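Local coordinates for kinesin-like protein KAR3 (Saccharomyces cerevisiae, PDB 1F9V) that probably hydrolyses ATP to drive movement along microtubules, as a kinesin-family motor domain from budding yeast, at residues 54-59 and 337-342. The protein carries 2 engineered substitutions. Sequence-based numbering, arbitrary orientation.
Sequences FKFDKI and KVNSTR
Two groups grip OD1 of Asp-57. NH2 of Arg-342 forms a salt bridge with it, OD1 to NH2 2.7 Å, and a water reached from OD1 at 2.6 Å donates to this oxygen while accepting from NH1 of the same arginine. The N-H of NH2 points almost straight at the oxygen (170°). OD1 lies at the edge of the guanidinium and in its plane, while the carboxylate itself is turned well away from that plane and is met on its syn side, at a tilt. Arg-342 reaches the carboxylate because CG lies anti to its backbone N and the chain stays extended as far as NE. The second carboxylate oxygen, OD2, takes the backbone N-H of Val-7 in strand 4-11 and a hydrogen from another water, which also donates to OD1 of Asn-339.

Asn-339, just past helix 325-338, turns its amide to the strand: ND2 donates to the backbone O of Lys-55 at 3.0 Å, in a bent bond (142°) that nonetheless meets the carbonyl nearly head-on. That same nitrogen rests against the Phe-56 ring, 3.6 Å from CD1, with ring and amide planes 43° apart. Replacing Asn-339 by an alanine would take away the amide, and is likely to leave the Lys-55 carbonyl without this donor and the bridging water without one of its acceptors.

The contact thus ties strand 51-56 of the small antiparallel sheet, and the turn into strand 58-60 of the central sheet, to the chain leaving the last helix of the kinesin motor domain, with the Arg-342 side chain about 5 Å from a bound ADP whose pocket includes Arg-6, a neighbour of Asp-57.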
# COMPACT_ATOMS: atom_id res chain seq x y z
N PHE A 54 -3.75 -6.09 -19.32
CA PHE A 54 -4.03 -6.16 -17.89
C PHE A 54 -5.27 -5.35 -17.58
O PHE A 54 -5.56 -4.35 -18.24
CB PHE A 54 -2.85 -5.60 -17.09
CG PHE A 54 -1.53 -6.26 -17.40
CD1 PHE A 54 -1.18 -7.46 -16.79
CD2 PHE A 54 -0.64 -5.68 -18.29
CE1 PHE A 54 0.04 -8.08 -17.07
CE2 PHE A 54 0.58 -6.29 -18.58
CZ PHE A 54 0.92 -7.50 -17.97
N LYS A 55 -6.02 -5.79 -16.57
CA LYS A 55 -7.23 -5.10 -16.14
C LYS A 55 -7.17 -4.94 -14.63
O LYS A 55 -6.79 -5.88 -13.92
CB LYS A 55 -8.48 -5.89 -16.53
CG LYS A 55 -8.85 -5.74 -18.00
CD LYS A 55 -10.08 -6.54 -18.37
CE LYS A 55 -9.84 -7.31 -19.66
NZ LYS A 55 -10.77 -6.90 -20.74
N PHE A 56 -7.51 -3.74 -14.15
CA PHE A 56 -7.50 -3.43 -12.73
C PHE A 56 -8.73 -2.62 -12.38
O PHE A 56 -9.51 -2.24 -13.25
CB PHE A 56 -6.23 -2.64 -12.38
CG PHE A 56 -4.96 -3.38 -12.71
CD1 PHE A 56 -4.64 -4.57 -12.05
CD2 PHE A 56 -4.10 -2.92 -13.71
CE1 PHE A 56 -3.50 -5.29 -12.37
CE2 PHE A 56 -2.95 -3.64 -14.05
CZ PHE A 56 -2.64 -4.83 -13.38
N ASP A 57 -8.93 -2.36 -11.09
CA ASP A 57 -10.10 -1.59 -10.67
C ASP A 57 -9.98 -0.15 -11.15
O ASP A 57 -10.98 0.52 -11.39
CB ASP A 57 -10.23 -1.66 -9.15
CG ASP A 57 -10.56 -3.07 -8.67
OD1 ASP A 57 -11.72 -3.50 -8.84
OD2 ASP A 57 -9.66 -3.75 -8.15
N LYS A 58 -8.74 0.31 -11.29
CA LYS A 58 -8.49 1.67 -11.76
C LYS A 58 -7.05 1.80 -12.19
O LYS A 58 -6.15 1.20 -11.60
CB LYS A 58 -8.79 2.68 -10.64
CG LYS A 58 -8.56 4.13 -11.04
CD LYS A 58 -9.86 4.92 -11.26
CE LYS A 58 -11.10 4.04 -11.31
NZ LYS A 58 -12.33 4.78 -10.89
N ILE A 59 -6.82 2.58 -13.24
CA ILE A 59 -5.47 2.81 -13.71
C ILE A 59 -5.27 4.31 -13.80
O ILE A 59 -6.00 5.00 -14.51
CB ILE A 59 -5.21 2.16 -15.09
CG1 ILE A 59 -5.44 0.65 -15.01
CG2 ILE A 59 -3.77 2.43 -15.52
CD1 ILE A 59 -5.31 -0.07 -16.33
N LYS A 337 -1.76 -10.96 -10.06
CA LYS A 337 -1.85 -12.06 -9.11
C LYS A 337 -2.67 -11.65 -7.88
O LYS A 337 -3.44 -12.45 -7.34
CB LYS A 337 -0.46 -12.50 -8.67
CG LYS A 337 -0.47 -13.55 -7.57
CD LYS A 337 0.93 -13.90 -7.11
CE LYS A 337 0.91 -14.93 -6.00
NZ LYS A 337 2.25 -15.52 -5.79
N VAL A 338 -2.52 -10.40 -7.44
CA VAL A 338 -3.26 -9.97 -6.26
C VAL A 338 -4.70 -9.54 -6.56
O VAL A 338 -5.47 -9.28 -5.65
CB VAL A 338 -2.50 -8.87 -5.49
CG1 VAL A 338 -1.22 -9.45 -4.92
CG2 VAL A 338 -2.17 -7.71 -6.40
N ASN A 339 -5.06 -9.48 -7.85
CA ASN A 339 -6.43 -9.14 -8.24
C ASN A 339 -7.28 -10.26 -7.64
O ASN A 339 -6.92 -11.43 -7.75
CB ASN A 339 -6.58 -9.19 -9.77
CG ASN A 339 -6.48 -7.83 -10.43
OD1 ASN A 339 -6.74 -6.80 -9.82
ND2 ASN A 339 -6.09 -7.83 -11.71
N SER A 340 -8.41 -9.93 -7.02
CA SER A 340 -9.25 -10.98 -6.44
C SER A 340 -10.24 -11.53 -7.48
O SER A 340 -10.37 -10.98 -8.58
CB SER A 340 -10.02 -10.44 -5.23
OG SER A 340 -11.21 -9.79 -5.63
N THR A 341 -10.92 -12.62 -7.13
CA THR A 341 -11.88 -13.24 -8.04
C THR A 341 -13.13 -12.39 -8.24
O THR A 341 -14.12 -12.83 -8.82
CB THR A 341 -12.29 -14.65 -7.55
OG1 THR A 341 -12.77 -14.57 -6.20
CG2 THR A 341 -11.09 -15.58 -7.61
N ARG A 342 -13.07 -11.16 -7.75
CA ARG A 342 -14.16 -10.22 -7.92
C ARG A 342 -14.00 -9.68 -9.34
O ARG A 342 -14.98 -9.33 -10.01
CB ARG A 342 -14.01 -9.08 -6.91
CG ARG A 342 -14.69 -7.78 -7.29
CD ARG A 342 -14.95 -6.92 -6.06
NE ARG A 342 -15.30 -5.55 -6.42
CZ ARG A 342 -14.52 -4.76 -7.15
NH1 ARG A 342 -14.92 -3.52 -7.42
NH2 ARG A 342 -13.35 -5.20 -7.61
O HOH W 1 -13.72 -2.08 -9.79
O HOH W 2 -8.86 -6.42 -8.36